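Local coordinates for CYTH domain-containing protein (Pyrococcus horikoshii, PDB 2EEN) that is of unknown function but, as a CYTH-domain protein related to class IV adenylate cyclases, may bind phosphate-containing substrates such as nucleotides, at residues 53-57 with 58-62; 35-39 with 40-44; 70-73 with 74-77. All coordinates share one frame; numbering follows the deposited sequence.

Contact 1 of 3, residues 53-57 with 58-62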
loop_
_atom_site.group_PDB
_atom_site.type_symbol
_atom_site.label_atom_id
_atom_site.label_comp_id
_atom_site.label_asym_id
_atom_site.label_seq_id
_atom_site.Cartn_x
_atom_site.Cartn_y
_atom_site.Cartn_z
ATOM N N ILE A 53 12.867 -4.975 -2.189
ATOM C CA ILE A 53 12.854 -6.350 -2.658
ATOM C C ILE A 53 14.000 -6.988 -1.891
ATOM O O ILE A 53 15.146 -6.546 -1.986
ATOM C CB ILE A 53 13.111 -6.453 -4.172
ATOM C CG1 ILE A 53 11.990 -5.740 -4.938
ATOM C CG2 ILE A 53 13.176 -7.923 -4.583
ATOM C CD1 ILE A 53 12.183 -5.720 -6.446
ATOM N N LYS A 54 13.673 -8.007 -1.106
ATOM C CA LYS A 54 14.645 -8.706 -0.280
ATOM C C LYS A 54 14.838 -10.115 -0.830
ATOM O O LYS A 54 13.873 -10.858 -1.002
ATOM C CB LYS A 54 14.115 -8.755 1.157
ATOM C CG LYS A 54 15.064 -9.311 2.200
ATOM C CD LYS A 54 14.381 -9.339 3.565
ATOM C CE LYS A 54 13.981 -7.942 4.023
ATOM N NZ LYS A 54 13.199 -7.966 5.298
ATOM N N ARG A 55 16.084 -10.473 -1.114
ATOM C CA ARG A 55 16.397 -11.789 -1.649
ATOM C C ARG A 55 17.315 -12.563 -0.700
ATOM O O ARG A 55 18.360 -12.061 -0.285
ATOM C CB ARG A 55 17.077 -11.651 -3.014
ATOM C CG ARG A 55 16.365 -10.722 -3.995
ATOM C CD ARG A 55 17.125 -10.640 -5.313
ATOM N NE ARG A 55 16.644 -9.569 -6.190
ATOM C CZ ARG A 55 15.503 -9.598 -6.870
ATOM N NH1 ARG A 55 14.695 -10.649 -6.790
ATOM N NH2 ARG A 55 15.169 -8.570 -7.639
ATOM N N PHE A 56 16.919 -13.787 -0.361
ATOM C CA PHE A 56 17.710 -14.637 0.522
ATOM C C PHE A 56 17.284 -16.089 0.337
ATOM O O PHE A 56 16.120 -16.363 0.069
ATOM C CB PHE A 56 17.511 -14.215 1.982
ATOM C CG PHE A 56 16.083 -14.268 2.440
ATOM C CD1 PHE A 56 15.535 -15.446 2.937
ATOM C CD2 PHE A 56 15.273 -13.144 2.344
ATOM C CE1 PHE A 56 14.202 -15.502 3.323
ATOM C CE2 PHE A 56 13.940 -13.190 2.726
ATOM C CZ PHE A 56 13.403 -14.370 3.218
ATOM N N ASN A 57 18.235 -17.008 0.456
ATOM C CA ASN A 57 17.953 -18.438 0.314
ATOM C C ASN A 57 17.004 -18.857 -0.817
ATOM O O ASN A 57 16.173 -19.751 -0.629
ATOM C CB ASN A 57 17.405 -18.975 1.627
ATOM C CG ASN A 57 18.489 -19.289 2.616
ATOM O OD1 ASN A 57 19.183 -18.398 3.104
ATOM N ND2 ASN A 57 18.650 -20.571 2.916
ATOM N N GLY A 58 17.128 -18.228 -1.981
ATOM C CA GLY A 58 16.268 -18.571 -3.103
ATOM C C GLY A 58 14.898 -17.930 -3.000
ATOM O O GLY A 58 14.059 -18.075 -3.892
ATOM N N HIS A 59 14.679 -17.206 -1.908
ATOM C CA HIS A 59 13.409 -16.537 -1.662
ATOM C C HIS A 59 13.465 -15.059 -2.031
ATOM O O HIS A 59 14.536 -14.462 -2.100
ATOM C CB HIS A 59 13.030 -16.645 -0.184
ATOM C CG HIS A 59 13.018 -18.043 0.344
ATOM N ND1 HIS A 59 12.186 -19.023 -0.155
ATOM C CD2 HIS A 59 13.726 -18.626 1.343
ATOM C CE1 HIS A 59 12.381 -20.145 0.514
ATOM N NE2 HIS A 59 13.310 -19.931 1.428
ATOM N N ASN A 60 12.292 -14.480 -2.258
ATOM C CA ASN A 60 12.162 -13.068 -2.584
ATOM C C ASN A 60 10.989 -12.524 -1.777
ATOM O O ASN A 60 9.884 -13.059 -1.850
ATOM C CB ASN A 60 11.867 -12.867 -4.075
ATOM C CG ASN A 60 13.036 -13.238 -4.963
ATOM O OD1 ASN A 60 14.087 -12.596 -4.931
ATOM N ND2 ASN A 60 12.859 -14.281 -5.765
ATOM N N GLU A 61 11.234 -11.482 -0.991
ATOM C CA GLU A 61 10.174 -10.853 -0.207
ATOM C C GLU A 61 10.152 -9.396 -0.628
ATOM O O GLU A 61 11.193 -8.821 -0.939
ATOM C CB GLU A 61 10.447 -10.938 1.293
ATOM C CG GLU A 61 10.444 -12.346 1.870
ATOM C CD GLU A 61 10.501 -12.339 3.389
ATOM O OE1 GLU A 61 11.291 -11.554 3.956
ATOM O OE2 GLU A 61 9.759 -13.123 4.017
ATOM N N VAL A 62 8.968 -8.800 -0.646
ATOM C CA VAL A 62 8.840 -7.414 -1.057
ATOM C C VAL A 62 8.042 -6.664 -0.014
ATOM O O VAL A 62 7.039 -7.162 0.475
ATOM C CB VAL A 62 8.123 -7.308 -2.406
ATOM C CG1 VAL A 62 8.054 -5.858 -2.846
ATOM C CG2 VAL A 62 8.858 -8.154 -3.443
#

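Contact 2 of 3, residues 35-39 with 40-44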
loop_
_atom_site.group_PDB
_atom_site.type_symbol
_atom_site.label_atom_id
_atom_site.label_comp_id
_atom_site.label_asym_id
_atom_site.label_seq_id
_atom_site.Cartn_x
_atom_site.Cartn_y
_atom_site.Cartn_z
ATOM N N TYR A 35 10.759 6.775 -3.168
ATOM C CA TYR A 35 9.866 7.671 -3.885
ATOM C C TYR A 35 9.735 9.062 -3.317
ATOM O O TYR A 35 10.002 9.301 -2.142
ATOM C CB TYR A 35 8.473 7.053 -3.918
ATOM C CG TYR A 35 8.416 5.764 -4.673
ATOM C CD1 TYR A 35 8.650 4.552 -4.029
ATOM C CD2 TYR A 35 8.151 5.749 -6.041
ATOM C CE1 TYR A 35 8.621 3.354 -4.728
ATOM C CE2 TYR A 35 8.117 4.560 -6.747
ATOM C CZ TYR A 35 8.352 3.368 -6.086
ATOM O OH TYR A 35 8.309 2.187 -6.781
ATOM N N GLN A 36 9.316 9.984 -4.178
ATOM C CA GLN A 36 9.062 11.353 -3.776
ATOM C C GLN A 36 7.551 11.470 -3.767
ATOM O O GLN A 36 6.867 10.841 -4.575
ATOM C CB GLN A 36 9.645 12.345 -4.782
ATOM C CG GLN A 36 9.272 13.803 -4.517
ATOM C CD GLN A 36 9.693 14.299 -3.137
ATOM O OE1 GLN A 36 9.128 13.899 -2.116
ATOM N NE2 GLN A 36 10.693 15.179 -3.105
ATOM N N HIS A 37 7.043 12.256 -2.833
ATOM C CA HIS A 37 5.619 12.488 -2.694
ATOM C C HIS A 37 5.191 13.437 -3.809
ATOM O O HIS A 37 5.938 14.329 -4.197
ATOM C CB HIS A 37 5.352 13.107 -1.329
ATOM C CG HIS A 37 3.910 13.135 -0.940
ATOM N ND1 HIS A 37 3.015 14.055 -1.449
ATOM C CD2 HIS A 37 3.210 12.367 -0.074
ATOM C CE1 HIS A 37 1.827 13.850 -0.909
ATOM N NE2 HIS A 37 1.918 12.832 -0.070
ATOM N N PRO A 38 3.980 13.253 -4.342
ATOM C CA PRO A 38 3.511 14.128 -5.420
ATOM C C PRO A 38 3.212 15.566 -5.007
ATOM O O PRO A 38 3.287 16.478 -5.831
ATOM C CB PRO A 38 2.258 13.411 -5.919
ATOM C CG PRO A 38 1.733 12.750 -4.666
ATOM C CD PRO A 38 3.009 12.180 -4.067
ATOM N N CYS A 39 2.900 15.767 -3.731
ATOM C CA CYS A 39 2.516 17.081 -3.234
ATOM C C CYS A 39 3.479 17.773 -2.279
ATOM O O CYS A 39 3.456 18.996 -2.149
ATOM C CB CYS A 39 1.156 16.970 -2.543
ATOM S SG CYS A 39 -0.018 15.812 -3.313
ATOM N N ARG A 40 4.302 17.001 -1.583
ATOM C CA ARG A 40 5.238 17.596 -0.647
ATOM C C ARG A 40 6.627 17.022 -0.832
ATOM O O ARG A 40 6.799 15.944 -1.393
ATOM C CB ARG A 40 4.758 17.400 0.792
ATOM C CG ARG A 40 4.568 15.957 1.223
ATOM C CD ARG A 40 4.110 15.903 2.683
ATOM N NE ARG A 40 4.128 14.545 3.218
ATOM C CZ ARG A 40 3.064 13.751 3.316
ATOM N NH1 ARG A 40 1.865 14.169 2.919
ATOM N NH2 ARG A 40 3.206 12.524 3.804
ATOM N N ASP A 41 7.622 17.763 -0.366
ATOM C CA ASP A 41 9.003 17.344 -0.502
ATOM C C ASP A 41 9.414 16.542 0.718
ATOM O O ASP A 41 9.648 17.110 1.787
ATOM C CB ASP A 41 9.899 18.575 -0.632
ATOM C CG ASP A 41 11.307 18.223 -1.056
ATOM O OD1 ASP A 41 11.676 17.033 -0.955
ATOM O OD2 ASP A 41 12.049 19.136 -1.484
ATOM N N PHE A 42 9.501 15.224 0.557
ATOM C CA PHE A 42 9.882 14.361 1.668
ATOM C C PHE A 42 11.216 14.736 2.269
ATOM O O PHE A 42 11.448 14.494 3.446
ATOM C CB PHE A 42 9.953 12.898 1.239
ATOM C CG PHE A 42 8.628 12.204 1.187
ATOM C CD1 PHE A 42 7.545 12.660 1.934
ATOM C CD2 PHE A 42 8.484 11.040 0.441
ATOM C CE1 PHE A 42 6.338 11.965 1.948
ATOM C CE2 PHE A 42 7.286 10.334 0.444
ATOM C CZ PHE A 42 6.207 10.797 1.203
ATOM N N SER A 43 12.103 15.314 1.468
ATOM C CA SER A 43 13.411 15.693 1.987
ATOM C C SER A 43 13.289 16.846 2.982
ATOM O O SER A 43 14.165 17.038 3.825
ATOM C CB SER A 43 14.362 16.058 0.841
ATOM O OG SER A 43 13.911 17.182 0.115
ATOM N N LYS A 44 12.196 17.599 2.895
ATOM C CA LYS A 44 11.959 18.722 3.798
ATOM C C LYS A 44 11.165 18.297 5.030
ATOM O O LYS A 44 11.267 18.912 6.091
ATOM C CB LYS A 44 11.200 19.839 3.075
ATOM C CG LYS A 44 12.016 20.564 2.020
ATOM C CD LYS A 44 13.185 21.308 2.640
ATOM C CE LYS A 44 13.967 22.071 1.579
ATOM N NZ LYS A 44 13.093 23.031 0.847
#

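Contact 3 of 3, residues 70-73 with 74-77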
loop_
_atom_site.group_PDB
_atom_site.type_symbol
_atom_site.label_atom_id
_atom_site.label_comp_id
_atom_site.label_asym_id
_atom_site.label_seq_id
_atom_site.Cartn_x
_atom_site.Cartn_y
_atom_site.Cartn_z
ATOM N N LYS A 70 12.561 11.576 11.882
ATOM C CA LYS A 70 13.384 11.076 12.975
ATOM C C LYS A 70 12.886 11.786 14.226
ATOM O O LYS A 70 12.603 12.987 14.196
ATOM C CB LYS A 70 14.863 11.401 12.737
ATOM C CG LYS A 70 15.513 10.589 11.618
ATOM C CD LYS A 70 17.001 10.903 11.471
ATOM C CE LYS A 70 17.236 12.345 11.039
ATOM N NZ LYS A 70 16.573 12.653 9.739
ATOM N N ILE A 71 12.760 11.050 15.325
ATOM C CA ILE A 71 12.284 11.653 16.564
ATOM C C ILE A 71 13.376 11.718 17.621
ATOM O O ILE A 71 13.161 12.238 18.715
ATOM C CB ILE A 71 11.096 10.874 17.141
ATOM C CG1 ILE A 71 11.502 9.424 17.409
ATOM C CG2 ILE A 71 9.919 10.939 16.180
ATOM C CD1 ILE A 71 10.432 8.615 18.109
ATOM N N ASP A 72 14.553 11.207 17.278
ATOM C CA ASP A 72 15.681 11.182 18.203
ATOM C C ASP A 72 16.922 11.819 17.576
ATOM O O ASP A 72 17.267 11.533 16.431
ATOM C CB ASP A 72 15.972 9.731 18.601
ATOM C CG ASP A 72 17.125 9.610 19.571
ATOM O OD1 ASP A 72 17.071 10.246 20.646
ATOM O OD2 ASP A 72 18.083 8.873 19.261
ATOM N N GLU A 73 17.597 12.675 18.338
ATOM C CA GLU A 73 18.789 13.362 17.849
ATOM C C GLU A 73 20.010 12.446 17.814
ATOM O O GLU A 73 20.955 12.690 17.063
ATOM C CB GLU A 73 19.109 14.572 18.737
ATOM C CG GLU A 73 17.913 15.145 19.478
ATOM C CD GLU A 73 17.387 14.210 20.556
ATOM O OE1 GLU A 73 18.144 13.906 21.503
ATOM O OE2 GLU A 73 16.219 13.775 20.456
ATOM N N LYS A 74 19.981 11.396 18.628
ATOM C CA LYS A 74 21.098 10.463 18.717
ATOM C C LYS A 74 20.963 9.196 17.879
ATOM O O LYS A 74 21.844 8.336 17.923
ATOM C CB LYS A 74 21.331 10.060 20.175
ATOM C CG LYS A 74 22.085 11.084 21.013
ATOM C CD LYS A 74 21.233 12.286 21.363
ATOM C CE LYS A 74 21.917 13.130 22.428
ATOM N NZ LYS A 74 23.313 13.476 22.042
ATOM N N SER A 75 19.875 9.068 17.127
ATOM C CA SER A 75 19.703 7.870 16.315
ATOM C C SER A 75 18.831 8.128 15.079
ATOM O O SER A 75 18.390 9.232 14.804
ATOM C CB SER A 75 19.078 6.781 17.192
ATOM O OG SER A 75 17.708 7.100 17.430
ATOM N N LYS A 76 18.629 7.051 14.300
ATOM C CA LYS A 76 17.791 7.153 13.110
ATOM C C LYS A 76 16.368 6.649 13.389
ATOM O O LYS A 76 15.588 6.370 12.489
ATOM C CB LYS A 76 18.422 6.282 12.018
ATOM C CG LYS A 76 19.855 6.699 11.669
ATOM C CD LYS A 76 20.539 5.687 10.743
ATOM C CE LYS A 76 19.692 5.351 9.510
ATOM N NZ LYS A 76 20.385 4.353 8.702
ATOM N N THR A 77 16.056 6.494 14.693
ATOM C CA THR A 77 14.750 5.966 15.079
ATOM C C THR A 77 13.609 6.823 14.549
ATOM O O THR A 77 13.608 8.041 14.673
ATOM C CB THR A 77 14.665 5.936 16.604
ATOM O OG1 THR A 77 15.709 5.112 17.130
ATOM C CG2 THR A 77 13.313 5.362 17.032
HETATM O O HOH W 1 15.634 9.597 15.268
#

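Contact 1 of 3, residues 53-57 with 58-62
H59 crosses F56 obliquely at the end of a beta hairpin, where a type I' turn from F56 to H59 reverses the chain and strands 53-56 and 59-62 run back at 159°. Packing is tight on the face of K54, F56, H59 and E61. H59 CB, not its ring, sits over one face of the phenyl, 4.2 Å from the F56 ring centroid, while the E61 carboxylate, nearly perpendicular to the ring, brings OE1 to 3.3 Å from F56 CE2 at the edge. F56 CG lies between its backbone N and carbonyl carbon (chi1 58°), which swings the ring back over the partner strand. On the other face I53 CG1 meets V62 CG2 at 4.2 Å, and I53 CG2 covers the R55 guanidinium. R55 NH1 gives N60 OD1 a bent bond of 2.8 Å (138° at the hydrogen), while R55 NE pairs with E31. A leucine in place of R55 would probably leave E31 without its cationic mate and N60 OD1 without this donor. The loose side is the solvent-exposed N57-G58 tip, where positive phi favours glycine. With R26 making a cation-pi contact to F56, the chemistry implies electrostatic as well as apolar cohesion.

Contact 2 of 3, residues 35-39 with 40-44
H37 and R40 lie obliquely against each other where strand 23-36 leaves the sheet and the chain turns into the short helix 42-45, whose N-cap is D41. The H37 ring is the middle layer: R40 CG stands over one face, 3.8 Å from the ring centroid, and P38 CD lies against the opposite face. C39 N donates to H37 ND1 in the ring plane at 2.9 Å, which helps fix the imidazole's rotation. Farther along the arginine, the guanidinium is inclined by 31° to the imidazole, with H37 CD2 over its centre; a chi1 of 59° folds R40 CG in over the ring. F42 meets H37 differently, the side chains crossing at about a right angle: H37 CB sits over the phenyl face, 3.6 Å from its centroid, and F42 CZ comes to the imidazole edge.

The polar ends of H37 and R40 reach the second subunit, H37 NE2 bonding to L99 O and R40 NH2 to R98 O of that chain, while R40 NE pairs with E47 of its own. C39 forms the interchain disulfide with C39 of the second subunit.

Q36 ties strand to helix start. Its OE1 takes F42 N at 3.0 Å and H37 N at 2.7 Å, both in the amide plane on lone pairs. Q36 NE2 and, as the capping bond, S43 N, each 3.0 Å from D41 OD1, approach that oxygen from opposite faces of the carboxylate.

Contact 3 of 3, residues 70-73 with 74-77
D72 and S75 meet through a short bond: S75 OG donates to D72 OD2 at 2.6 Å, arriving on the anti side of the carboxylate and 17° out of its plane. The D72 side chain extends away from its backbone N (chi1 -180°), which carries the carboxylate across the loop. The same serine oxygen also receives T77 OG1 at 2.8 Å and, at a longer 3.3 Å, T77 N. Because that backbone N is two residues on, S75 forms an ST turn, here within the loop that joins strands 59-70 and 78-85. The next shell lies at the loop's mouth. I71 N donates to T77 O at 3.2 Å, nearly along the C=O axis, and the CA of K70 makes a CA-H...O contact with the same oxygen. A water inside the turn accepts from D72 N at 2.8 Å and lies 2.6 Å from T77 O, to which it can donate, though other acceptors compete for its protons. Farther out, helix 146-160 packs on the loop, V150 touching D72 and S75, and I146 touching I71 and T77. On strand 3-9, L6 meets S75 and V4 meets T77, while the amine of K70 is held by D46 in a salt bridge.

Along the chain contact 2 comes first, then contact 1, then contact 3, all within the CYTH domain and linked by its antiparallel strands. Contact 2 closes the end of strand 23-36, and helix 42-45 leads into the neighbouring strand 48-56, which ends in contact 1. Strand 59-70 then runs from contact 1 to contact 3, which connects it to the edge strand 78-85. The centres of contacts 1 and 3 are about 29 Å apart, on opposite sides of the chain's centre. Contact 2 is about 28 Å from contact 1, centre to centre, and about 20 Å from contact 3. Contacts 2 and 3 thus both lie away from the hairpin turn, and contact 2, with its interchain disulfide, is the one tied to the dimer.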